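Putative histidinol-phosphate aminotransferase (Burkholderia pseudomallei, PDB 3P1T) probably transfers the amino group of L-histidinol phosphate to 2-oxoglutarate with the help of pyridoxal 5'-phosphate, a step of histidine biosynthesis. Local coordinates at residues 130-144 with 159-173. Sequence-based numbering, arbitrary orientation. Where two conformers were deposited one is given.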
ATOM      1  N   LEU A 130      -6.935 -28.317 -18.777  1.00 48.57           N
ATOM      2  CA  LEU A 130      -5.488 -28.142 -18.678  1.00 47.27           C
ATOM      3  C   LEU A 130      -4.826 -28.312 -20.052  1.00 52.24           C
ATOM      4  O   LEU A 130      -3.833 -27.655 -20.340  1.00 51.43           O
ATOM      5  CB  LEU A 130      -4.955 -29.153 -17.668  1.00 47.23           C
ATOM      6  CG  LEU A 130      -3.571 -28.934 -17.079  1.00 51.10           C
ATOM      7  CD1 LEU A 130      -3.408 -27.536 -16.528  1.00 49.21           C
ATOM      8  CD2 LEU A 130      -3.289 -29.959 -15.977  1.00 51.53           C
ATOM      9  N   ALA A 131      -5.435 -29.119 -20.919  1.00 50.20           N
ATOM     10  CA  ALA A 131      -4.984 -29.351 -22.291  1.00 50.51           C
ATOM     11  C   ALA A 131      -5.277 -28.148 -23.205  1.00 54.74           C
ATOM     12  O   ALA A 131      -4.700 -28.081 -24.294  1.00 55.56           O
ATOM     13  CB  ALA A 131      -5.666 -30.588 -22.849  1.00 52.00           C
ATOM     14  N   GLN A 132      -6.176 -27.220 -22.778  1.00 49.62           N
ATOM     15  CA  GLN A 132      -6.565 -26.050 -23.569  0.50 48.64           C
ATOM     16  C   GLN A 132      -5.597 -24.884 -23.312  1.00 52.28           C
ATOM     17  O   GLN A 132      -5.701 -23.850 -23.981  1.00 53.20           O
ATOM     18  CB  GLN A 132      -8.026 -25.631 -23.287  0.50 49.12           C
ATOM     19  CG  GLN A 132      -9.070 -26.621 -23.836  0.50 51.29           C
ATOM     20  CD  GLN A 132     -10.508 -26.241 -23.545  0.50 49.87           C
ATOM     21  OE1 GLN A 132     -11.020 -25.203 -23.997  0.50 43.34           O
ATOM     22  NE2 GLN A 132     -11.222 -27.132 -22.871  0.50 27.43           N
ATOM     23  N   VAL A 133      -4.643 -25.048 -22.370  1.00 47.09           N
ATOM     24  CA  VAL A 133      -3.637 -24.016 -22.061  1.00 45.23           C
ATOM     25  C   VAL A 133      -2.739 -23.835 -23.293  1.00 50.97           C
ATOM     26  O   VAL A 133      -2.283 -24.845 -23.841  1.00 52.01           O
ATOM     27  CB  VAL A 133      -2.823 -24.392 -20.792  1.00 47.82           C
ATOM     28  CG1 VAL A 133      -1.580 -23.519 -20.635  1.00 47.16           C
ATOM     29  CG2 VAL A 133      -3.695 -24.335 -19.541  1.00 46.46           C
ATOM     30  N   SER A 134      -2.515 -22.563 -23.747  1.00 47.66           N
ATOM     31  CA  SER A 134      -1.700 -22.220 -24.937  1.00 47.84           C
ATOM     32  C   SER A 134      -0.614 -21.205 -24.597  1.00 51.31           C
ATOM     33  O   SER A 134      -0.618 -20.665 -23.500  1.00 50.63           O
ATOM     34  CB  SER A 134      -2.576 -21.672 -26.061  1.00 51.75           C
ATOM     35  OG  SER A 134      -3.083 -20.378 -25.780  1.00 62.83           O
ATOM     36  N   ARG A 135       0.305 -20.928 -25.536  1.00 49.51           N
ATOM     37  CA  ARG A 135       1.428 -20.005 -25.325  1.00 49.52           C
ATOM     38  C   ARG A 135       0.949 -18.539 -25.300  1.00 53.95           C
ATOM     39  O   ARG A 135       1.733 -17.644 -24.983  1.00 53.44           O
ATOM     40  CB  ARG A 135       2.508 -20.218 -26.391  1.00 50.98           C
ATOM     41  CG  ARG A 135       3.253 -21.576 -26.271  1.00 64.40           C
ATOM     42  CD  ARG A 135       4.382 -21.576 -25.233  1.00 80.42           C
ATOM     43  NE  ARG A 135       5.017 -22.891 -25.073  1.00 95.20           N
ATOM     44  CZ  ARG A 135       6.092 -23.307 -25.744  1.00113.82           C
ATOM     45  NH1 ARG A 135       6.674 -22.517 -26.641  1.00104.41           N
ATOM     46  NH2 ARG A 135       6.589 -24.520 -25.528  1.00 99.39           N
ATOM     47  N   ASP A 136      -0.351 -18.306 -25.563  1.00 50.78           N
ATOM     48  CA  ASP A 136      -1.017 -16.997 -25.463  1.00 49.09           C
ATOM     49  C   ASP A 136      -1.569 -16.783 -24.065  1.00 48.29           C
ATOM     50  O   ASP A 136      -2.119 -15.722 -23.788  1.00 47.19           O
ATOM     51  CB  ASP A 136      -2.182 -16.868 -26.471  1.00 52.06           C
ATOM     52  CG  ASP A 136      -1.892 -17.157 -27.929  1.00 67.21           C
ATOM     53  OD1 ASP A 136      -0.962 -16.523 -28.488  1.00 67.15           O
ATOM     54  OD2 ASP A 136      -2.678 -17.925 -28.549  1.00 74.79           O
ATOM     55  N   ASP A 137      -1.481 -17.806 -23.196  1.00 42.84           N
ATOM     56  CA  ASP A 137      -2.054 -17.757 -21.859  1.00 41.08           C
ATOM     57  C   ASP A 137      -1.036 -17.494 -20.785  1.00 45.32           C
ATOM     58  O   ASP A 137       0.100 -17.968 -20.852  1.00 46.34           O
ATOM     59  CB  ASP A 137      -2.777 -19.074 -21.502  1.00 42.72           C
ATOM     60  CG  ASP A 137      -3.928 -19.489 -22.411  1.00 52.89           C
ATOM     61  OD1 ASP A 137      -4.461 -18.618 -23.144  1.00 54.00           O
ATOM     62  OD2 ASP A 137      -4.304 -20.679 -22.381  1.00 55.71           O
ATOM     63  N   CYS A 138      -1.482 -16.734 -19.775  1.00 40.43           N
ATOM     64  CA  CYS A 138      -0.792 -16.453 -18.534  1.00 38.66           C
ATOM     65  C   CYS A 138      -1.526 -17.225 -17.442  1.00 41.26           C
ATOM     66  O   CYS A 138      -2.679 -16.905 -17.132  1.00 40.62           O
ATOM     67  CB  CYS A 138      -0.724 -14.960 -18.250  1.00 38.21           C
ATOM     68  SG  CYS A 138       0.071 -14.566 -16.674  1.00 41.72           S
ATOM     69  N   VAL A 139      -0.923 -18.314 -16.961  1.00 36.93           N
ATOM     70  CA  VAL A 139      -1.574 -19.193 -16.002  1.00 36.27           C
ATOM     71  C   VAL A 139      -1.180 -18.772 -14.594  1.00 40.03           C
ATOM     72  O   VAL A 139       0.005 -18.664 -14.288  1.00 39.71           O
ATOM     73  CB  VAL A 139      -1.250 -20.683 -16.285  1.00 40.63           C
ATOM     74  CG1 VAL A 139      -1.985 -21.592 -15.316  1.00 40.33           C
ATOM     75  CG2 VAL A 139      -1.603 -21.055 -17.727  1.00 40.53           C
ATOM     76  N   VAL A 140      -2.197 -18.494 -13.756  1.00 36.52           N
ATOM     77  CA  VAL A 140      -2.052 -18.071 -12.354  1.00 35.39           C
ATOM     78  C   VAL A 140      -2.738 -19.125 -11.471  1.00 38.45           C
ATOM     79  O   VAL A 140      -3.965 -19.232 -11.474  1.00 37.53           O
ATOM     80  CB  VAL A 140      -2.609 -16.634 -12.094  1.00 37.63           C
ATOM     81  CG1 VAL A 140      -2.483 -16.247 -10.622  1.00 36.58           C
ATOM     82  CG2 VAL A 140      -1.928 -15.596 -12.981  1.00 36.59           C
ATOM     83  N   LEU A 141      -1.941 -19.923 -10.747  1.00 35.11           N
ATOM     84  CA  LEU A 141      -2.441 -20.983  -9.858  1.00 34.14           C
ATOM     85  C   LEU A 141      -1.831 -20.906  -8.460  1.00 39.07           C
ATOM     86  O   LEU A 141      -0.663 -20.544  -8.304  1.00 37.71           O
ATOM     87  CB  LEU A 141      -2.140 -22.369 -10.446  1.00 34.16           C
ATOM     88  CG  LEU A 141      -2.833 -22.734 -11.744  1.00 38.02           C
ATOM     89  CD1 LEU A 141      -2.079 -23.786 -12.464  1.00 38.30           C
ATOM     90  CD2 LEU A 141      -4.284 -23.122 -11.521  1.00 38.98           C
ATOM     91  N   ALA A 142      -2.623 -21.285  -7.442  1.00 37.88           N
ATOM     92  CA  ALA A 142      -2.165 -21.348  -6.053  1.00 37.50           C
ATOM     93  C   ALA A 142      -1.676 -22.763  -5.758  1.00 43.09           C
ATOM     94  O   ALA A 142      -2.388 -23.727  -6.075  1.00 43.89           O
ATOM     95  CB  ALA A 142      -3.281 -20.935  -5.099  1.00 37.44           C
ATOM     96  N   ASN A 143      -0.440 -22.898  -5.224  1.00 39.07           N
ATOM     97  CA  ASN A 143       0.149 -24.197  -4.869  1.00 38.31           C
ATOM     98  C   ASN A 143       0.788 -24.123  -3.462  1.00 41.38           C
ATOM     99  O   ASN A 143       1.815 -23.463  -3.301  1.00 39.19           O
ATOM    100  CB  ASN A 143       1.165 -24.662  -5.910  1.00 36.38           C
ATOM    101  CG  ASN A 143       1.669 -26.071  -5.713  1.00 47.54           C
ATOM    102  OD1 ASN A 143       0.947 -26.952  -5.272  1.00 38.23           O
ATOM    103  ND2 ASN A 143       2.912 -26.331  -6.092  1.00 41.03           N
ATOM    104  N   PRO A 144       0.193 -24.757  -2.412  1.00 39.75           N
ATOM    105  CA  PRO A 144      -1.056 -25.562  -2.397  1.00 39.32           C
ATOM    106  C   PRO A 144      -2.262 -24.692  -2.705  1.00 44.18           C
ATOM    107  O   PRO A 144      -2.192 -23.469  -2.523  1.00 43.25           O
ATOM    108  CB  PRO A 144      -1.105 -26.110  -0.959  1.00 40.99           C
ATOM    109  CG  PRO A 144       0.292 -25.965  -0.424  1.00 45.84           C
ATOM    110  CD  PRO A 144       0.805 -24.713  -1.072  1.00 41.15           C
ATOM    111  N   GLN A 159       3.523 -30.142 -17.534  1.00 51.42           N
ATOM    112  CA  GLN A 159       2.613 -29.797 -18.621  1.00 50.46           C
ATOM    113  C   GLN A 159       2.447 -28.276 -18.718  1.00 52.01           C
ATOM    114  O   GLN A 159       2.557 -27.743 -19.823  1.00 51.85           O
ATOM    115  CB  GLN A 159       1.258 -30.476 -18.425  1.00 51.89           C
ATOM    116  CG  GLN A 159       0.518 -30.751 -19.735  1.00 73.37           C
ATOM    117  CD  GLN A 159      -0.916 -31.225 -19.580  1.00 93.89           C
ATOM    118  OE1 GLN A 159      -1.740 -31.037 -20.482  1.00 91.16           O
ATOM    119  NE2 GLN A 159      -1.267 -31.835 -18.451  1.00 84.28           N
ATOM    120  N   LEU A 160       2.241 -27.575 -17.576  1.00 46.11           N
ATOM    121  CA  LEU A 160       2.084 -26.112 -17.537  1.00 43.75           C
ATOM    122  C   LEU A 160       3.319 -25.396 -18.067  1.00 49.16           C
ATOM    123  O   LEU A 160       3.186 -24.491 -18.895  1.00 48.19           O
ATOM    124  CB  LEU A 160       1.790 -25.614 -16.122  1.00 42.21           C
ATOM    125  CG  LEU A 160       0.422 -25.929 -15.572  1.00 45.96           C
ATOM    126  CD1 LEU A 160       0.437 -25.913 -14.052  1.00 45.99           C
ATOM    127  CD2 LEU A 160      -0.620 -25.005 -16.144  1.00 46.34           C
ATOM    128  N   ARG A 161       4.524 -25.839 -17.646  1.00 47.23           N
ATOM    129  CA  ARG A 161       5.791 -25.228 -18.054  1.00 46.62           C
ATOM    130  C   ARG A 161       6.056 -25.390 -19.568  1.00 54.40           C
ATOM    131  O   ARG A 161       6.751 -24.540 -20.135  1.00 55.39           O
ATOM    132  CB  ARG A 161       6.945 -25.807 -17.248  1.00 41.98           C
ATOM    133  CG  ARG A 161       6.991 -25.184 -15.873  1.00 45.66           C
ATOM    134  CD  ARG A 161       7.905 -25.882 -14.890  1.00 53.84           C
ATOM    135  NE  ARG A 161       7.869 -25.175 -13.608  1.00 55.66           N
ATOM    136  CZ  ARG A 161       8.028 -25.742 -12.416  1.00 64.10           C
ATOM    137  NH1 ARG A 161       8.232 -27.054 -12.315  1.00 42.61           N
ATOM    138  NH2 ARG A 161       7.965 -25.007 -11.313  1.00 48.40           N
ATOM    139  N   GLN A 162       5.469 -26.439 -20.211  1.00 52.61           N
ATOM    140  CA  GLN A 162       5.606 -26.752 -21.640  0.50 53.52           C
ATOM    141  C   GLN A 162       4.534 -26.042 -22.477  1.00 57.66           C
ATOM    142  O   GLN A 162       4.819 -25.591 -23.593  1.00 58.82           O
ATOM    143  CB  GLN A 162       5.518 -28.277 -21.879  0.50 55.73           C
ATOM    144  CG  GLN A 162       6.724 -29.084 -21.370  0.50 65.58           C
ATOM    145  CD  GLN A 162       6.636 -30.583 -21.612  0.50 78.52           C
ATOM    146  OE1 GLN A 162       5.698 -31.103 -22.235  0.50 73.57           O
ATOM    147  NE2 GLN A 162       7.630 -31.319 -21.128  0.50 65.93           N
ATOM    148  N   ARG A 163       3.299 -25.933 -21.939  1.00 53.19           N
ATOM    149  CA  ARG A 163       2.159 -25.334 -22.640  1.00 52.50           C
ATOM    150  C   ARG A 163       1.913 -23.824 -22.387  1.00 55.50           C
ATOM    151  O   ARG A 163       1.435 -23.166 -23.308  1.00 55.71           O
ATOM    152  CB  ARG A 163       0.863 -26.061 -22.263  1.00 52.25           C
ATOM    153  CG  ARG A 163       0.733 -27.459 -22.849  1.00 59.23           C
ATOM    154  CD  ARG A 163      -0.701 -27.931 -22.754  1.00 69.46           C
ATOM    155  NE  ARG A 163      -1.007 -28.927 -23.783  1.00 96.62           N
ATOM    156  CZ  ARG A 163      -1.383 -28.632 -25.029  1.00118.45           C
ATOM    157  NH1 ARG A 163      -1.482 -27.366 -25.420  1.00105.79           N
ATOM    158  NH2 ARG A 163      -1.646 -29.602 -25.896  1.00107.95           N
ATOM    159  N   ALA A 164       2.154 -23.282 -21.183  1.00 50.91           N
ATOM    160  CA  ALA A 164       1.843 -21.863 -20.913  1.00 49.05           C
ATOM    161  C   ALA A 164       2.846 -20.883 -21.533  1.00 51.98           C
ATOM    162  O   ALA A 164       4.020 -21.225 -21.724  1.00 53.42           O
ATOM    163  CB  ALA A 164       1.789 -21.613 -19.416  1.00 48.71           C
ATOM    164  N   GLY A 165       2.353 -19.663 -21.800  1.00 45.66           N
ATOM    165  CA  GLY A 165       3.137 -18.524 -22.263  1.00 44.33           C
ATOM    166  C   GLY A 165       3.897 -17.928 -21.091  1.00 46.81           C
ATOM    167  O   GLY A 165       5.102 -17.685 -21.192  1.00 47.42           O
ATOM    168  N   LYS A 166       3.172 -17.698 -19.960  1.00 39.96           N
ATOM    169  CA  LYS A 166       3.649 -17.226 -18.659  1.00 37.98           C
ATOM    170  C   LYS A 166       3.001 -18.052 -17.564  1.00 43.36           C
ATOM    171  O   LYS A 166       1.864 -18.506 -17.737  1.00 43.49           O
ATOM    172  CB  LYS A 166       3.373 -15.724 -18.429  1.00 37.75           C
ATOM    173  CG  LYS A 166       4.042 -14.789 -19.420  1.00 48.97           C
ATOM    174  CD  LYS A 166       5.560 -14.811 -19.352  1.00 53.85           C
ATOM    175  CE  LYS A 166       6.114 -14.177 -20.597  1.00 51.16           C
ATOM    176  NZ  LYS A 166       7.596 -14.208 -20.615  1.00 47.71           N
ATOM    177  N   LEU A 167       3.704 -18.234 -16.433  1.00 39.84           N
ATOM    178  CA  LEU A 167       3.168 -18.972 -15.289  1.00 39.02           C
ATOM    179  C   LEU A 167       3.493 -18.266 -13.978  1.00 43.04           C
ATOM    180  O   LEU A 167       4.654 -17.942 -13.718  1.00 45.45           O
ATOM    181  CB  LEU A 167       3.724 -20.403 -15.269  1.00 39.64           C
ATOM    182  CG  LEU A 167       3.234 -21.334 -14.157  1.00 43.36           C
ATOM    183  CD1 LEU A 167       1.754 -21.659 -14.304  1.00 44.25           C
ATOM    184  CD2 LEU A 167       4.012 -22.608 -14.137  1.00 39.96           C
ATOM    185  N   LEU A 168       2.460 -18.014 -13.165  1.00 35.81           N
ATOM    186  CA  LEU A 168       2.594 -17.459 -11.818  1.00 33.44           C
ATOM    187  C   LEU A 168       2.107 -18.501 -10.810  1.00 38.25           C
ATOM    188  O   LEU A 168       0.942 -18.907 -10.868  1.00 37.56           O
ATOM    189  CB  LEU A 168       1.840 -16.123 -11.637  1.00 31.63           C
ATOM    190  CG  LEU A 168       1.758 -15.598 -10.181  1.00 34.97           C
ATOM    191  CD1 LEU A 168       3.145 -15.242  -9.621  1.00 34.23           C
ATOM    192  CD2 LEU A 168       0.828 -14.406 -10.085  1.00 39.15           C
ATOM    193  N   ILE A 169       2.986 -18.939  -9.903  1.00 34.80           N
ATOM    194  CA  ILE A 169       2.608 -19.888  -8.863  1.00 34.20           C
ATOM    195  C   ILE A 169       2.517 -19.127  -7.562  1.00 37.71           C
ATOM    196  O   ILE A 169       3.509 -18.587  -7.085  1.00 38.14           O
ATOM    197  CB  ILE A 169       3.554 -21.127  -8.753  1.00 37.80           C
ATOM    198  CG1 ILE A 169       3.675 -21.894 -10.110  1.00 37.93           C
ATOM    199  CG2 ILE A 169       3.119 -22.073  -7.594  1.00 37.65           C
ATOM    200  CD1 ILE A 169       2.342 -22.557 -10.662  1.00 35.96           C
ATOM    201  N   ASP A 170       1.322 -19.069  -7.003  1.00 34.08           N
ATOM    202  CA  ASP A 170       1.054 -18.400  -5.735  1.00 33.10           C
ATOM    203  C   ASP A 170       1.297 -19.417  -4.608  1.00 36.13           C
ATOM    204  O   ASP A 170       0.463 -20.288  -4.355  1.00 35.27           O
ATOM    205  CB  ASP A 170      -0.383 -17.816  -5.739  1.00 33.71           C
ATOM    206  CG  ASP A 170      -0.903 -17.227  -4.444  1.00 37.31           C
ATOM    207  OD1 ASP A 170      -0.222 -17.369  -3.405  1.00 37.75           O
ATOM    208  OD2 ASP A 170      -1.996 -16.632  -4.466  1.00 40.06           O
ATOM    209  N   GLU A 171       2.461 -19.302  -3.956  1.00 33.51           N
ATOM    210  CA  GLU A 171       2.885 -20.224  -2.905  1.00 34.15           C
ATOM    211  C   GLU A 171       2.573 -19.684  -1.490  1.00 39.42           C
ATOM    212  O   GLU A 171       3.352 -19.916  -0.572  1.00 37.98           O
ATOM    213  CB  GLU A 171       4.378 -20.534  -3.042  1.00 35.97           C
ATOM    214  CG  GLU A 171       4.668 -21.575  -4.121  1.00 47.21           C
ATOM    215  CD  GLU A 171       6.076 -22.148  -4.167  1.00 63.98           C
ATOM    216  OE1 GLU A 171       7.030 -21.432  -3.783  1.00 43.97           O
ATOM    217  OE2 GLU A 171       6.228 -23.302  -4.630  1.00 60.49           O
ATOM    218  N   THR A 172       1.373 -19.054  -1.303  1.00 37.30           N
ATOM    219  CA  THR A 172       0.908 -18.513  -0.017  1.00 36.74           C
ATOM    220  C   THR A 172       0.943 -19.588   1.089  1.00 42.01           C
ATOM    221  O   THR A 172       1.333 -19.282   2.230  1.00 42.97           O
ATOM    222  CB  THR A 172      -0.520 -17.934  -0.160  1.00 42.21           C
ATOM    223  OG1 THR A 172      -0.468 -16.756  -0.958  1.00 45.78           O
ATOM    224  CG2 THR A 172      -1.167 -17.574   1.177  1.00 39.92           C
ATOM    225  N   TYR A 173       0.557 -20.833   0.762  1.00 38.42           N
ATOM    226  CA  TYR A 173       0.455 -21.867   1.793  1.00 38.94           C
ATOM    227  C   TYR A 173       1.619 -22.879   1.771  1.00 42.44           C
ATOM    228  O   TYR A 173       1.520 -23.889   2.462  1.00 43.73           O
ATOM    229  CB  TYR A 173      -0.897 -22.614   1.644  1.00 40.06           C
ATOM    230  CG  TYR A 173      -2.077 -21.701   1.920  1.00 41.08           C
ATOM    231  CD1 TYR A 173      -2.432 -21.355   3.225  1.00 43.07           C
ATOM    232  CD2 TYR A 173      -2.759 -21.080   0.879  1.00 41.04           C
ATOM    233  CE1 TYR A 173      -3.441 -20.424   3.481  1.00 44.30           C
ATOM    234  CE2 TYR A 173      -3.799 -20.183   1.124  1.00 40.89           C
ATOM    235  CZ  TYR A 173      -4.133 -19.853   2.426  1.00 48.95           C
ATOM    236  OH  TYR A 173      -5.167 -18.981   2.669  1.00 51.76           O
TER
HETATM  237  O   HOH W   1       5.446 -24.807  -6.707  1.00 49.09           O
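Leu130 crosses Leu160 at about a right angle, CD1 meeting CD2, while its own CD2 touches the amide of Gln159. Ala131 and Val133 offer their carbonyls to Arg163, extended from CG to NE: Ala131 O sits 3.4 Å from Arg163 CZ, over one face of the guanidinium, and Arg163 NH1 donates a hydrogen bond to Val133 O (3.1 Å), the oxygen tilted 24° from the guanidinium plane. Arg135, bent at chi2 (-82°), turns its guanidinium edge-on to the end of the helix, where NE (3.1 Å) and NH2 (2.8 Å) both grip Gln162 O. Asp137 O then takes two backbone donors, Gly165 N and Lys166 N, and the Asp137 carboxylate forms a salt bridge with Arg92. From here strands 137-142 and 166-170 run parallel, 10° apart, as neighbours in the large mixed sheet. With helix 154-163 between them in sequence they form a beta-alpha-beta unit of the PLP-dependent aminotransferase fold. Val139 N donates to Lys166 O, and Val139 O receives Leu168 N at 2.8 Å. On the helix side, Val139 sets CG1 against Leu160 CD2 and CG2 against Ala164 CB, and Leu141 CD1 meets Leu160 CD1 at 3.7 Å. Val140 lies on the other face, alongside Leu168 and pointing the same way, under helix 76-87. The ladder ends with Asn143 N on Asp170 O (2.9 Å). Asn143 ND2 and Glu171 OE2 share a water, while Asn143 OD1 accepts from Leu152 N and Glu171 OE1 pairs with Arg194. Pro144, after a cis peptide bond, rests CD on Tyr173 CB at 3.8 Å; the Tyr173 side chain lies close to a bound tartaric acid, probably from the crystallisation liquor.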